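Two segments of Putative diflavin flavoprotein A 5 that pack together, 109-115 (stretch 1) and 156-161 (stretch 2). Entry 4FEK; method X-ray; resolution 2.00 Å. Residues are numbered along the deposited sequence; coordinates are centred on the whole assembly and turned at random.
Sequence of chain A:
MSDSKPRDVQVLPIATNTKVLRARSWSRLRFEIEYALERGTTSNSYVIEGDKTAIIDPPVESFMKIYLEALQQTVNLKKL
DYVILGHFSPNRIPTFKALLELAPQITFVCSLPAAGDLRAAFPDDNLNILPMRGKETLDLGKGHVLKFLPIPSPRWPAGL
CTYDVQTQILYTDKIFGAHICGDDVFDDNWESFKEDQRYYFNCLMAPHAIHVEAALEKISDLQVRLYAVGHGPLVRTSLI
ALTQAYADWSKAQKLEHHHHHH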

ATOM      1  N   VAL A 109      -6.195   0.792 -11.464  1.00 23.74           N
ATOM      2  CA  VAL A 109      -4.822   0.741 -11.956  1.00 18.90           C
ATOM      3  C   VAL A 109      -4.134  -0.352 -11.136  1.00 20.66           C
ATOM      4  O   VAL A 109      -4.110  -0.313  -9.905  1.00 19.82           O
ATOM      5  N   CYS A 110      -3.645  -1.370 -11.814  1.00 17.93           N
ATOM      6  CA  CYS A 110      -3.092  -2.511 -11.104  1.00 18.09           C
ATOM      7  C   CYS A 110      -2.014  -3.153 -11.939  1.00 19.19           C
ATOM      8  O   CYS A 110      -1.846  -2.833 -13.111  1.00 21.09           O
ATOM      9  N   SER A 111      -1.275  -4.059 -11.317  1.00 21.41           N
ATOM     10  CA  SER A 111      -0.371  -4.892 -12.064  1.00 18.81           C
ATOM     11  C   SER A 111      -1.231  -5.906 -12.815  1.00 25.96           C
ATOM     12  O   SER A 111      -2.293  -6.338 -12.339  1.00 24.11           O
ATOM     13  N   LEU A 112      -0.762  -6.260 -14.001  1.00 25.30           N
ATOM     14  CA  LEU A 112      -1.454  -7.166 -14.915  1.00 26.75           C
ATOM     15  C   LEU A 112      -2.103  -8.418 -14.279  1.00 27.15           C
ATOM     16  O   LEU A 112      -3.252  -8.725 -14.589  1.00 29.62           O
ATOM     17  N   PRO A 113      -1.388  -9.138 -13.387  1.00 25.71           N
ATOM     18  CA  PRO A 113      -2.048 -10.319 -12.815  1.00 28.64           C
ATOM     19  C   PRO A 113      -3.292 -10.032 -11.973  1.00 34.25           C
ATOM     20  O   PRO A 113      -4.033 -10.979 -11.727  1.00 40.91           O
ATOM     21  N   ALA A 114      -3.520  -8.785 -11.542  1.00 25.85           N
ATOM     22  CA  ALA A 114      -4.731  -8.452 -10.795  1.00 24.12           C
ATOM     23  C   ALA A 114      -5.936  -8.148 -11.706  1.00 34.03           C
ATOM     24  O   ALA A 114      -7.085  -8.147 -11.243  1.00 32.08           O
ATOM     25  N   ALA A 115      -5.682  -7.861 -12.979  1.00 33.83           N
ATOM     26  CA  ALA A 115      -6.764  -7.408 -13.862  1.00 37.29           C
ATOM     27  C   ALA A 115      -7.857  -8.469 -14.024  1.00 36.97           C
ATOM     28  O   ALA A 115      -9.054  -8.153 -13.962  1.00 35.34           O
ATOM     29  N   TRP A 156       2.196 -12.537  -3.745  1.00 19.62           N
ATOM     30  CA  TRP A 156       1.482 -11.424  -4.395  1.00 12.21           C
ATOM     31  C   TRP A 156       1.867 -11.279  -5.870  1.00 10.37           C
ATOM     32  O   TRP A 156       2.708 -10.455  -6.221  1.00 14.01           O
ATOM     33  N   PRO A 157       1.242 -12.075  -6.750  1.00 13.95           N
ATOM     34  CA  PRO A 157       1.574 -12.022  -8.180  1.00 14.10           C
ATOM     35  C   PRO A 157       1.354 -10.626  -8.747  1.00 14.62           C
ATOM     36  O   PRO A 157       2.029 -10.240  -9.698  1.00 16.81           O
ATOM     37  N   ALA A 158       0.442  -9.864  -8.145  1.00 11.37           N
ATOM     38  CA  ALA A 158       0.136  -8.532  -8.646  1.00 12.55           C
ATOM     39  C   ALA A 158       0.755  -7.432  -7.779  1.00 13.96           C
ATOM     40  O   ALA A 158       0.326  -6.271  -7.824  1.00 11.56           O
ATOM     41  N   GLY A 159       1.746  -7.798  -6.970  1.00 12.83           N
ATOM     42  CA  GLY A 159       2.455  -6.821  -6.152  1.00 13.16           C
ATOM     43  C   GLY A 159       2.979  -5.675  -6.990  1.00 14.92           C
ATOM     44  O   GLY A 159       3.553  -5.890  -8.042  1.00 17.34           O
ATOM     45  N   LEU A 160       2.752  -4.444  -6.535  1.00 11.77           N
ATOM     46  CA  LEU A 160       3.101  -3.275  -7.330  1.00 13.64           C
ATOM     47  C   LEU A 160       3.536  -2.161  -6.401  1.00 16.14           C
ATOM     48  O   LEU A 160       2.848  -1.888  -5.414  1.00 15.70           O
ATOM     49  N   CYS A 161       4.671  -1.538  -6.700  1.00 16.25           N
ATOM     50  CA  CYS A 161       5.074  -0.282  -6.069  1.00 19.86           C
ATOM     51  C   CYS A 161       4.809   0.861  -7.041  1.00 19.20           C
ATOM     52  O   CYS A 161       4.907   0.677  -8.253  1.00 18.68           O
TER

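Small side chains can bring two chain segments close together, and where the backbone polar groups that meet there find no direct partner, water can serve in their place. The contact between residues 109-115 and 156-161 of this putative diflavin flavoprotein is a compact example. About 279 Å² is buried, counting both sides, yet no direct hydrogen bond crosses between the stretches. Three residues cover the most surface: Ala158, Ser111 and Leu160, all buried in the assembly and all with the CA-to-CB bond pointing toward the opposing segment.

Ala158 lies in a type I beta turn that runs from Trp156 to Gly159 and is closed by the hydrogen bond from Gly159 N to Trp156 O (2.9 Å). The turn presents the methyl group of Ala158 to Pro113 and Ala114 in the first stretch. There Ala158 CB lies 3.5 Å from Ala114 CB, a notably close methyl-to-methyl contact, and 4.1 Å from Pro113 CB. Ala114 is itself placed by a backbone hydrogen bond, Ala114 N to Ser111 O (2.9 Å). Ser111 and Ala158 are also the pair whose CA atoms lie nearest across the stretches, 5.0 Å apart, and both residues have small side chains.

Ser111 adopts the t rotamer (chi1 180°). Its CB lies 3.4 Å from Ala158 O, and it also packs on carbon, 4.2 Å from Ala158 CB and 4.3 Å from Leu160 CB. The hydroxyl engages the turn through solvent instead. Water 2 donates to Pro157 O (2.8 Å) and to Gly159 O (2.9 Å) while accepting from Ser111 OG (2.7 Å), so that one molecule gathers two carbonyls of the turn and the serine. The direct separation of Ser111 OG from Pro157 O is 4.5 Å, too long for a hydrogen bond, and the water spans it. The backbone of the same serine is served by water 1, which accepts from Ser111 N (2.9 Å) and donates to Ala158 O (2.7 Å). Two bridges thus converge on Ser111, one through its amide and one through its side chain.

Leu160, where the second stretch has become a strand, extends the apolar part of the contact. With chi1 at 180° (t) and chi2 at 70° (p), it brings CD2 to 4.0 Å from Ser111 N and 4.2 Å from Cys110 C, so this methyl packs against main chain. Cys110 directs its own CB sideways, with chi1 at 57° (p), and its CB stays 5.5 Å from Leu160 CD2, the nearest approach of its side chain to the other segment.

At the more exposed margin two prolines meet. Pro113 points toward the turn, with its CG 3.3 Å from Pro157 O and its CB 4.1 Å from Pro157 CB; both rings are C-gamma exo. The carbonyl of Pro157 therefore touches a ring carbon while hydrogen bonding to water 2.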

ATOM      1  CB  VAL A 109      -4.094   2.089 -11.778  1.00 22.03           C
ATOM      2  CG1 VAL A 109      -2.635   1.986 -12.282  1.00 20.11           C
ATOM      3  CG2 VAL A 109      -4.836   3.197 -12.523  1.00 19.09           C
ATOM      4  CB  CYS A 110      -4.184  -3.550 -10.801  1.00 19.27           C
ATOM      5  SG  CYS A 110      -5.060  -4.168 -12.284  1.00 27.88           S
ATOM      6  CB  SER A 111       0.645  -5.587 -11.140  1.00 18.78           C
ATOM      7  OG  SER A 111       1.516  -6.405 -11.912  1.00 22.14           O
ATOM      8  CB  LEU A 112      -0.494  -7.545 -16.052  1.00 33.96           C
ATOM      9  CG  LEU A 112      -1.016  -8.015 -17.408  1.00 38.36           C
ATOM     10  CD1 LEU A 112      -1.252  -9.507 -17.383  1.00 40.84           C
ATOM     11  CD2 LEU A 112      -2.284  -7.287 -17.784  1.00 33.98           C
ATOM     12  CB  PRO A 113      -0.955 -10.942 -11.936  1.00 30.73           C
ATOM     13  CG  PRO A 113       0.315 -10.478 -12.552  1.00 33.24           C
ATOM     14  CD  PRO A 113       0.046  -9.098 -13.046  1.00 29.55           C
ATOM     15  CB  ALA A 114      -4.485  -7.251  -9.861  1.00 15.18           C
ATOM     16  CB  ALA A 115      -6.220  -6.968 -15.222  1.00 38.34           C
ATOM     17  CB  TRP A 156       1.717 -10.078  -3.670  1.00 12.02           C
ATOM     18  CG  TRP A 156       1.294 -10.067  -2.240  1.00 10.99           C
ATOM     19  CD1 TRP A 156       0.013  -9.941  -1.753  1.00 14.01           C
ATOM     20  CD2 TRP A 156       2.149 -10.181  -1.101  1.00 13.99           C
ATOM     21  NE1 TRP A 156       0.030  -9.977  -0.378  1.00 14.91           N
ATOM     22  CE2 TRP A 156       1.329 -10.119   0.046  1.00 15.65           C
ATOM     23  CE3 TRP A 156       3.542 -10.350  -0.939  1.00 16.58           C
ATOM     24  CZ2 TRP A 156       1.845 -10.216   1.338  1.00 18.88           C
ATOM     25  CZ3 TRP A 156       4.053 -10.445   0.354  1.00 18.05           C
ATOM     26  CH2 TRP A 156       3.209 -10.373   1.469  1.00 22.70           C
ATOM     27  CB  PRO A 157       0.592 -13.033  -8.812  1.00 17.57           C
ATOM     28  CG  PRO A 157       0.291 -14.011  -7.648  1.00 16.60           C
ATOM     29  CD  PRO A 157       0.266 -13.129  -6.426  1.00 10.62           C
ATOM     30  CB  ALA A 158      -1.400  -8.350  -8.737  1.00 15.25           C
ATOM     31  CB  LEU A 160       1.850  -2.781  -8.092  1.00 17.13           C
ATOM     32  CG  LEU A 160       1.971  -1.550  -8.993  1.00 19.35           C
ATOM     33  CD1 LEU A 160       2.816  -1.906 -10.219  1.00 22.71           C
ATOM     34  CD2 LEU A 160       0.580  -1.079  -9.444  1.00 19.72           C
ATOM     35  CB  CYS A 161       6.574  -0.298  -5.722  1.00 19.95           C
ATOM     36  SG  CYS A 161       6.985  -1.380  -4.332  1.00 34.48           S
TER
HETATM   37  O   HOH W   1      -1.694  -4.525  -8.474  1.00 12.27           O
HETATM   38  O   HOH W   2       3.157  -7.717 -10.197  1.00 15.03           O